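Local coordinates for protein serpin B3 (Homo sapiens, PDB 4ZK0) that probably inhibits target proteases, as a member of the serpin family, by offering them an exposed reactive-centre loop as bait, at residues Ile210-Gln215 with Asp281-Arg286; Thr217-Ala222 with Lys230-Pro235; Val305-Gly310 with Leu323-Val328. All coordinates share one frame; numbering follows the deposited sequence.

Interaction 1: Ile210-Gln215 with Asp281-Arg286. With ZN (zinc ion), chain B.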
loop_
_atom_site.group_PDB
_atom_site.type_symbol
_atom_site.label_atom_id
_atom_site.label_comp_id
_atom_site.label_asym_id
_atom_site.label_seq_id
_atom_site.Cartn_x
_atom_site.Cartn_y
_atom_site.Cartn_z
ATOM N N ILE A 210 -25.372 -6.015 2.892
ATOM C CA ILE A 210 -24.070 -6.015 3.509
ATOM C C ILE A 210 -24.325 -6.240 4.969
ATOM O O ILE A 210 -25.447 -5.997 5.413
ATOM C CB ILE A 210 -23.357 -4.668 3.250
ATOM C CG1 ILE A 210 -21.835 -4.813 3.393
ATOM C CG2 ILE A 210 -23.856 -3.578 4.177
ATOM C CD1 ILE A 210 -21.038 -3.755 2.643
ATOM N N GLN A 211 -23.332 -6.761 5.697
ATOM C CA GLN A 211 -23.399 -6.823 7.163
ATOM C C GLN A 211 -22.849 -5.511 7.727
ATOM O O GLN A 211 -21.668 -5.197 7.553
ATOM C CB GLN A 211 -22.650 -8.028 7.743
ATOM C CG GLN A 211 -23.132 -9.396 7.260
ATOM C CD GLN A 211 -24.644 -9.579 7.440
ATOM O OE1 GLN A 211 -25.398 -9.874 6.476
ATOM N NE2 GLN A 211 -25.102 -9.357 8.655
ATOM N N MET A 212 -23.702 -4.782 8.432
ATOM C CA MET A 212 -23.360 -3.464 8.963
ATOM C C MET A 212 -23.079 -3.509 10.451
ATOM O O MET A 212 -23.943 -3.845 11.235
ATOM C CB MET A 212 -24.466 -2.442 8.696
ATOM C CG MET A 212 -24.008 -1.002 8.987
ATOM S SD MET A 212 -22.746 -0.451 7.801
ATOM C CE MET A 212 -23.683 -0.237 6.319
ATOM N N MET A 213 -21.848 -3.162 10.822
ATOM C CA MET A 213 -21.431 -3.130 12.208
ATOM C C MET A 213 -21.838 -1.767 12.724
ATOM O O MET A 213 -21.835 -0.787 11.976
ATOM C CB MET A 213 -19.902 -3.318 12.344
ATOM C CG MET A 213 -19.374 -4.571 11.647
ATOM S SD MET A 213 -17.599 -4.755 11.945
ATOM C CE MET A 213 -16.986 -3.263 11.132
ATOM N N ARG A 214 -22.146 -1.687 14.004
ATOM C CA ARG A 214 -22.655 -0.426 14.564
ATOM C C ARG A 214 -22.164 -0.206 15.979
ATOM O O ARG A 214 -22.165 -1.133 16.807
ATOM C CB ARG A 214 -24.183 -0.378 14.582
ATOM C CG ARG A 214 -24.803 -0.611 13.229
ATOM C CD ARG A 214 -26.317 -0.707 13.356
ATOM N NE ARG A 214 -26.706 -1.968 13.919
ATOM C CZ ARG A 214 -27.914 -2.254 14.413
ATOM N NH1 ARG A 214 -28.873 -1.338 14.497
ATOM N NH2 ARG A 214 -28.159 -3.471 14.877
ATOM N N GLN A 215 -21.844 1.051 16.241
ATOM C CA GLN A 215 -21.244 1.465 17.490
ATOM C C GLN A 215 -21.575 2.930 17.733
ATOM O O GLN A 215 -21.583 3.713 16.797
ATOM C CB GLN A 215 -19.723 1.362 17.317
ATOM C CG GLN A 215 -19.003 1.117 18.565
ATOM C CD GLN A 215 -17.520 1.221 18.338
ATOM O OE1 GLN A 215 -16.988 0.722 17.366
ATOM N NE2 GLN A 215 -16.852 1.878 19.241
ATOM N N ASP A 281 -22.477 7.982 15.939
ATOM C CA ASP A 281 -23.141 6.762 15.590
ATOM C C ASP A 281 -22.482 6.242 14.287
ATOM O O ASP A 281 -22.808 6.674 13.167
ATOM C CB ASP A 281 -24.649 7.026 15.388
ATOM C CG ASP A 281 -25.415 5.753 15.100
ATOM O OD1 ASP A 281 -25.021 4.699 15.625
ATOM O OD2 ASP A 281 -26.402 5.803 14.358
ATOM N N LEU A 282 -21.575 5.291 14.470
ATOM C CA LEU A 282 -20.777 4.785 13.417
ATOM C C LEU A 282 -21.354 3.492 12.957
ATOM O O LEU A 282 -21.455 2.551 13.743
ATOM C CB LEU A 282 -19.372 4.582 13.907
ATOM C CG LEU A 282 -18.417 3.845 12.969
ATOM C CD1 LEU A 282 -18.162 4.565 11.669
ATOM C CD2 LEU A 282 -17.125 3.586 13.694
ATOM N N HIS A 283 -21.707 3.456 11.676
ATOM C CA HIS A 283 -22.116 2.248 11.012
ATOM C C HIS A 283 -21.028 1.960 9.980
ATOM O O HIS A 283 -20.812 2.740 9.028
ATOM C CB HIS A 283 -23.443 2.446 10.289
ATOM C CG HIS A 283 -24.626 2.561 11.193
ATOM N ND1 HIS A 283 -25.915 2.348 10.738
ATOM C CD2 HIS A 283 -24.724 2.825 12.511
ATOM C CE1 HIS A 283 -26.754 2.515 11.739
ATOM N NE2 HIS A 283 -26.063 2.796 12.826
ATOM N N LEU A 284 -20.326 0.853 10.169
ATOM C CA LEU A 284 -19.240 0.484 9.270
ATOM C C LEU A 284 -19.436 -0.984 8.843
ATOM O O LEU A 284 -19.571 -1.876 9.687
ATOM C CB LEU A 284 -17.915 0.654 10.009
ATOM C CG LEU A 284 -16.644 0.391 9.200
ATOM C CD1 LEU A 284 -16.289 1.515 8.211
ATOM C CD2 LEU A 284 -15.478 0.144 10.139
ATOM N N PRO A 285 -19.462 -1.238 7.553
ATOM C CA PRO A 285 -19.632 -2.616 7.093
ATOM C C PRO A 285 -18.468 -3.576 7.458
ATOM O O PRO A 285 -17.286 -3.173 7.510
ATOM C CB PRO A 285 -19.713 -2.477 5.579
ATOM C CG PRO A 285 -19.077 -1.215 5.253
ATOM C CD PRO A 285 -19.144 -0.322 6.451
ATOM N N ARG A 286 -18.832 -4.836 7.700
ATOM C CA ARG A 286 -17.884 -5.931 7.646
ATOM C C ARG A 286 -17.542 -6.019 6.206
ATOM O O ARG A 286 -18.444 -6.100 5.361
ATOM C CB ARG A 286 -18.532 -7.256 8.069
ATOM C CG ARG A 286 -18.609 -7.449 9.554
ATOM C CD ARG A 286 -19.268 -8.803 9.931
ATOM N NE ARG A 286 -18.566 -9.961 9.360
ATOM C CZ ARG A 286 -17.625 -10.692 9.964
ATOM N NH1 ARG A 286 -17.233 -10.449 11.202
ATOM N NH2 ARG A 286 -17.081 -11.716 9.322
HETATM ZN ZN ZN B . -26.554 3.353 14.825
HETATM O O HOH W 1 -20.761 -7.577 4.837
HETATM O O HOH W 2 -25.809 2.088 16.596
#

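Interaction 2: Thr217-Ala222 with Lys230-Pro235. With ZN (zinc ion), chain C.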
loop_
_atom_site.group_PDB
_atom_site.type_symbol
_atom_site.label_atom_id
_atom_site.label_comp_id
_atom_site.label_asym_id
_atom_site.label_seq_id
_atom_site.Cartn_x
_atom_site.Cartn_y
_atom_site.Cartn_z
ATOM N N THR A 217 -19.877 5.794 19.943
ATOM C CA THR A 217 -18.812 6.124 20.871
ATOM C C THR A 217 -18.177 7.356 20.321
ATOM O O THR A 217 -18.506 7.766 19.211
ATOM C CB THR A 217 -17.772 4.988 21.026
ATOM O OG1 THR A 217 -17.044 4.794 19.800
ATOM C CG2 THR A 217 -18.444 3.681 21.439
ATOM N N SER A 218 -17.256 7.965 21.055
ATOM C CA SER A 218 -16.600 9.149 20.517
ATOM C C SER A 218 -15.289 8.861 19.787
ATOM O O SER A 218 -14.510 7.978 20.147
ATOM C CB SER A 218 -16.368 10.159 21.627
ATOM O OG SER A 218 -16.120 9.414 22.780
ATOM N N PHE A 219 -15.038 9.693 18.793
ATOM C CA PHE A 219 -13.957 9.525 17.862
ATOM C C PHE A 219 -13.617 10.928 17.434
ATOM O O PHE A 219 -14.488 11.786 17.478
ATOM C CB PHE A 219 -14.432 8.805 16.584
ATOM C CG PHE A 219 -14.835 7.383 16.766
ATOM C CD1 PHE A 219 -13.877 6.376 16.894
ATOM C CD2 PHE A 219 -16.171 7.023 16.748
ATOM C CE1 PHE A 219 -14.262 5.031 17.015
ATOM C CE2 PHE A 219 -16.568 5.695 16.865
ATOM C CZ PHE A 219 -15.614 4.698 17.015
ATOM N N HIS A 220 -12.385 11.142 16.988
ATOM C CA HIS A 220 -12.057 12.321 16.244
ATOM C C HIS A 220 -12.825 12.326 14.883
ATOM O O HIS A 220 -12.737 11.345 14.086
ATOM C CB HIS A 220 -10.546 12.400 15.992
ATOM C CG HIS A 220 -9.726 12.433 17.240
ATOM N ND1 HIS A 220 -8.562 11.707 17.391
ATOM C CD2 HIS A 220 -9.918 13.078 18.413
ATOM C CE1 HIS A 220 -8.068 11.916 18.598
ATOM N NE2 HIS A 220 -8.872 12.743 19.237
ATOM N N PHE A 221 -13.483 13.454 14.629
ATOM C CA PHE A 221 -14.482 13.658 13.586
ATOM C C PHE A 221 -14.334 15.067 13.010
ATOM O O PHE A 221 -14.089 15.995 13.764
ATOM C CB PHE A 221 -15.891 13.514 14.177
ATOM C CG PHE A 221 -16.997 13.901 13.224
ATOM C CD1 PHE A 221 -17.562 12.978 12.377
ATOM C CD2 PHE A 221 -17.502 15.185 13.203
ATOM C CE1 PHE A 221 -18.587 13.312 11.528
ATOM C CE2 PHE A 221 -18.524 15.536 12.348
ATOM C CZ PHE A 221 -19.058 14.602 11.491
ATOM N N ALA A 222 -14.441 15.235 11.693
ATOM C CA ALA A 222 -14.700 16.573 11.093
ATOM C C ALA A 222 -15.674 16.513 9.958
ATOM O O ALA A 222 -15.660 15.519 9.161
ATOM C CB ALA A 222 -13.417 17.200 10.578
ATOM N N LYS A 230 -17.493 13.891 5.296
ATOM C CA LYS A 230 -17.078 13.734 6.670
ATOM C C LYS A 230 -15.812 12.846 6.788
ATOM O O LYS A 230 -15.548 11.983 5.952
ATOM C CB LYS A 230 -18.222 13.137 7.472
ATOM C CG LYS A 230 -19.471 14.010 7.572
ATOM C CD LYS A 230 -20.554 13.203 8.247
ATOM C CE LYS A 230 -21.834 13.977 8.457
ATOM N NZ LYS A 230 -22.913 12.986 8.734
ATOM N N VAL A 231 -15.054 13.075 7.843
ATOM C CA VAL A 231 -13.863 12.293 8.181
ATOM C C VAL A 231 -13.967 11.736 9.590
ATOM O O VAL A 231 -14.340 12.427 10.535
ATOM C CB VAL A 231 -12.531 13.120 8.199
ATOM C CG1 VAL A 231 -11.368 12.234 7.830
ATOM C CG2 VAL A 231 -12.553 14.279 7.263
ATOM N N LEU A 232 -13.560 10.498 9.732
ATOM C CA LEU A 232 -13.495 9.852 11.023
ATOM C C LEU A 232 -12.197 9.147 11.193
ATOM O O LEU A 232 -11.720 8.498 10.274
ATOM C CB LEU A 232 -14.609 8.833 11.106
ATOM C CG LEU A 232 -14.964 8.510 12.541
ATOM C CD1 LEU A 232 -15.660 9.704 13.191
ATOM C CD2 LEU A 232 -15.862 7.272 12.519
ATOM N N GLU A 233 -11.638 9.224 12.380
ATOM C CA GLU A 233 -10.498 8.427 12.735
ATOM C C GLU A 233 -10.927 7.324 13.681
ATOM O O GLU A 233 -11.479 7.596 14.740
ATOM C CB GLU A 233 -9.385 9.270 13.352
ATOM C CG GLU A 233 -8.310 8.400 13.968
ATOM C CD GLU A 233 -7.260 9.110 14.803
ATOM O OE1 GLU A 233 -7.255 10.336 14.999
ATOM O OE2 GLU A 233 -6.354 8.398 15.217
ATOM N N ILE A 234 -10.634 6.065 13.296
ATOM C CA ILE A 234 -10.995 4.884 14.077
ATOM C C ILE A 234 -9.696 4.246 14.577
ATOM O O ILE A 234 -9.014 3.561 13.817
ATOM C CB ILE A 234 -11.750 3.855 13.209
ATOM C CG1 ILE A 234 -12.816 4.574 12.385
ATOM C CG2 ILE A 234 -12.281 2.733 14.083
ATOM C CD1 ILE A 234 -13.719 3.701 11.521
ATOM N N PRO A 235 -9.318 4.489 15.824
ATOM C CA PRO A 235 -8.009 4.001 16.275
ATOM C C PRO A 235 -7.915 2.483 16.546
ATOM O O PRO A 235 -8.918 1.849 16.915
ATOM C CB PRO A 235 -7.774 4.789 17.590
ATOM C CG PRO A 235 -8.920 5.717 17.726
ATOM C CD PRO A 235 -10.044 5.166 16.923
HETATM ZN ZN ZN C . -9.003 12.361 21.338
HETATM O O HOH W 3 -10.761 8.784 16.970
#

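Interaction 3: Val305-Gly310 with Leu323-Val328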
loop_
_atom_site.group_PDB
_atom_site.type_symbol
_atom_site.label_atom_id
_atom_site.label_comp_id
_atom_site.label_asym_id
_atom_site.label_seq_id
_atom_site.Cartn_x
_atom_site.Cartn_y
_atom_site.Cartn_z
ATOM N N VAL A 305 10.256 5.091 -17.539
ATOM C CA VAL A 305 10.269 4.388 -18.849
ATOM C C VAL A 305 11.584 3.684 -19.208
ATOM O O VAL A 305 11.523 2.597 -19.735
ATOM C CB VAL A 305 9.715 5.245 -20.024
ATOM C CG1 VAL A 305 8.541 6.113 -19.543
ATOM C CG2 VAL A 305 10.799 6.086 -20.674
ATOM N N ASP A 306 12.740 4.278 -18.918
ATOM C CA ASP A 306 14.022 3.642 -19.188
ATOM C C ASP A 306 14.138 2.307 -18.469
ATOM O O ASP A 306 14.676 1.317 -19.017
ATOM C CB ASP A 306 15.158 4.518 -18.689
ATOM C CG ASP A 306 15.265 5.818 -19.453
ATOM O OD1 ASP A 306 14.348 6.081 -20.262
ATOM O OD2 ASP A 306 16.252 6.575 -19.209
ATOM N N ILE A 307 13.585 2.271 -17.252
ATOM C CA ILE A 307 13.732 1.126 -16.408
ATOM C C ILE A 307 13.221 -0.136 -17.141
ATOM O O ILE A 307 13.704 -1.247 -16.903
ATOM C CB ILE A 307 13.050 1.359 -15.035
ATOM C CG1 ILE A 307 13.482 0.320 -14.039
ATOM C CG2 ILE A 307 11.527 1.318 -15.111
ATOM C CD1 ILE A 307 14.810 0.570 -13.421
ATOM N N PHE A 308 12.262 0.041 -18.044
ATOM C CA PHE A 308 11.624 -1.089 -18.698
ATOM C C PHE A 308 12.092 -1.315 -20.146
ATOM O O PHE A 308 11.573 -2.175 -20.810
ATOM C CB PHE A 308 10.114 -0.884 -18.712
ATOM C CG PHE A 308 9.480 -0.814 -17.354
ATOM C CD1 PHE A 308 9.335 -1.970 -16.566
ATOM C CD2 PHE A 308 8.962 0.386 -16.882
ATOM C CE1 PHE A 308 8.704 -1.901 -15.329
ATOM C CE2 PHE A 308 8.347 0.462 -15.646
ATOM C CZ PHE A 308 8.194 -0.692 -14.882
ATOM N N ASN A 309 13.086 -0.582 -20.616
ATOM C CA ASN A 309 13.502 -0.731 -22.011
ATOM C C ASN A 309 15.032 -0.682 -22.114
ATOM O O ASN A 309 15.745 -0.663 -21.086
ATOM C CB ASN A 309 12.795 0.342 -22.888
ATOM C CG ASN A 309 13.312 1.754 -22.626
ATOM O OD1 ASN A 309 14.471 1.961 -22.297
ATOM N ND2 ASN A 309 12.460 2.737 -22.813
ATOM N N GLY A 310 15.523 -0.608 -23.347
ATOM C CA GLY A 310 16.950 -0.663 -23.628
ATOM C C GLY A 310 17.745 0.497 -23.096
ATOM O O GLY A 310 18.942 0.397 -22.996
ATOM N N LEU A 323 20.817 -5.036 -17.229
ATOM C CA LEU A 323 19.581 -5.435 -16.570
ATOM C C LEU A 323 18.461 -4.528 -16.953
ATOM O O LEU A 323 18.631 -3.298 -16.901
ATOM C CB LEU A 323 19.680 -5.349 -15.063
ATOM C CG LEU A 323 20.082 -6.649 -14.423
ATOM C CD1 LEU A 323 20.371 -6.396 -12.945
ATOM C CD2 LEU A 323 18.991 -7.686 -14.645
ATOM N N VAL A 324 17.307 -5.144 -17.245
ATOM C CA VAL A 324 16.044 -4.450 -17.543
ATOM C C VAL A 324 14.945 -5.063 -16.680
ATOM O O VAL A 324 14.943 -6.235 -16.444
ATOM C CB VAL A 324 15.616 -4.640 -19.042
ATOM C CG1 VAL A 324 14.302 -3.923 -19.356
ATOM C CG2 VAL A 324 16.709 -4.142 -19.971
ATOM N N LEU A 325 13.975 -4.268 -16.257
ATOM C CA LEU A 325 12.814 -4.829 -15.576
ATOM C C LEU A 325 11.814 -5.347 -16.586
ATOM O O LEU A 325 11.443 -4.621 -17.486
ATOM C CB LEU A 325 12.154 -3.759 -14.728
ATOM C CG LEU A 325 12.608 -3.601 -13.275
ATOM C CD1 LEU A 325 14.001 -4.103 -12.925
ATOM C CD2 LEU A 325 12.321 -2.212 -12.742
ATOM N N SER A 326 11.372 -6.589 -16.412
ATOM C CA SER A 326 10.303 -7.140 -17.179
ATOM C C SER A 326 8.929 -6.923 -16.560
ATOM O O SER A 326 7.939 -7.062 -17.262
ATOM C CB SER A 326 10.520 -8.631 -17.412
ATOM O OG SER A 326 10.644 -9.383 -16.224
ATOM N N GLY A 327 8.839 -6.607 -15.256
ATOM C CA GLY A 327 7.516 -6.556 -14.619
ATOM C C GLY A 327 7.531 -5.918 -13.255
ATOM O O GLY A 327 8.558 -5.949 -12.564
ATOM N N VAL A 328 6.385 -5.383 -12.860
ATOM C CA VAL A 328 6.151 -4.955 -11.485
ATOM C C VAL A 328 4.697 -5.236 -11.110
ATOM O O VAL A 328 3.818 -4.749 -11.772
ATOM C CB VAL A 328 6.384 -3.463 -11.263
ATOM C CG1 VAL A 328 6.121 -3.107 -9.806
ATOM C CG2 VAL A 328 7.787 -3.047 -11.654
HETATM O O HOH W 4 10.208 -4.464 -19.848
#

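Interaction 1: Ile210-Gln215 with Asp281-Arg286
Arg214 and His283 lie side by side on the zinc-bearing face of an antiparallel strand pair, two central strands of what corresponds to serpin sheet C. Met213–Leu284 and Gln215–Leu282 are hydrogen-bonded pairs. Met212–Pro285 and Arg214–His283 are non-hydrogen-bonded pairs. The bond from Met213 N to Leu284 O is 2.9 Å long. The zinc ion is bound by His283 NE2 at 2.1 Å. Asp281 chelates it with OD1 at 2.2 Å and OD2 at 2.5 Å, and water 2 is a further ligand. His364, on the neighbouring strand, stacks on the His283 ring and hydrogen-bonds Asp281 OD2.

With CG anti to the carbonyl carbon (chi1 -56°), the Arg214 chain lies alongside the His283 ring. CG comes over one face in a CH-pi contact, 3.6 Å from the ring centroid. The guanidinium turns nearly perpendicular to the ring. On the same sheet face, Met212 SD folds over the strand to Pro285 N at 3.4 Å. On the opposite face, Met213 CG meets Arg286 CG at 3.6 Å, while the Arg286 guanidinium pairs with Glu338.

The aliphatic CG and CD of Arg214 therefore lie against the metal-bound imidazole, while NH2 is held by Asp194 O. The carboxylate of Asp281 is the ligand that probably offsets part of the metal's charge.

Interaction 2: Thr217-Ala222 with Lys230-Pro235
Phe219 and Leu232 form the tightly packed side of this antiparallel beta hairpin, whose segments correspond to strands 1 and 2 of serpin sheet B. Phe219 CB touches Leu232 CD1 at 3.7 Å, and Leu232 CD2 lies over one face of the ring. Pro235 CD meets the ring edge. Leu232 CD1 also lies near the plane of the Phe221 ring, at its edge, 3.9 Å from Phe221 CD1. The extended chain of Lys230 runs past the same ring, with CD 3.8 Å from Phe221 CE1, and NZ goes on to Glu362 O.

The His220 side is more polar, and His220 is partly exposed. His220 ND1 donates to Glu233 OE1 over 3.1 Å. The carboxylate oxygen lies near the imidazole plane, but the nitrogen stands 56° out of the carboxylate plane. Ser242 holds the other carboxylate oxygen. His220 NE2 binds a zinc ion at 2.1 Å, with Glu277 as a second ligand, so both ring nitrogens are engaged. Water 3 bridges His220 N and Glu233 O where the strands part.

Strand 276-294 flanks the first strand of the hairpin, and strand 241-248 flanks the second. Strand 361-364 packs through Glu361 and Phe363 against Phe221, Lys230 and Leu232.

Interaction 3: Val305-Gly310 with Leu323-Val328
Phe308 meets Leu325 and Val328 where a short 3-10 turn, residues 306-308, packs against the start of strand 325-336. In the serpin fold this strand corresponds to strand 5 of sheet A. A single direct backbone hydrogen bond joins the two segments, from Leu325 N to Ile307 O, 3.1 Å long and fairly straight at 166°.

The Phe308 side chain leaves its backbone pointing away from the strand. CB still lies 4.2 Å from Leu325 O. The first torsion places CG anti to the carbonyl carbon (chi1 -62°), which brings one edge of the ring back to the strand. CD1 lies 3.5 Å from Leu325 O, and also meets Leu325 CB. Further out, CE1 meets Val328 CG2 at 4.0 Å. CZ, at the tip, touches the same methyl. That methyl sits near the ring plane, so the contact is made with the ring edge. Lys296, Leu299 and Arg300 of helix 296-301 also pack on Phe308.

Val324 approaches the turn from another direction. Its CG1 rests against the backbone, 3.5 Å from Phe308 C, and its CG2 faces Asn309 O. Asn309 OD1 instead accepts a hydrogen bond from Asp311 N, two residues on. Further along the strand, Ser326 and Gly327 both face Val350 in a classic beta bulge.

Water 4 adds a second backbone link between turn and strand, donating to Phe308 O at 2.8 Å and to Leu325 O at 2.7 Å.

In the fold
Interactions 1 and 2 share strand 206-224 and have centres about 14 Å apart. They touch through one apolar patch: Leu282 CD1 lies 3.7 Å from Leu232 CD2, and Leu282 CD2 lies 3.8 Å from Phe219 CZ. Each has its own zinc site. Interaction 3 lies on the other side of the chain's centre, about 44 Å from interaction 1 and 43 Å from interaction 2, centre to centre. Strand 276-294 connects the two ends, pairing with 206-224 in interaction 1 and elsewhere with 325-336. Strand 340-351 lies between 325-336 and 174-185, consistent with a reactive loop inserted into sheet A.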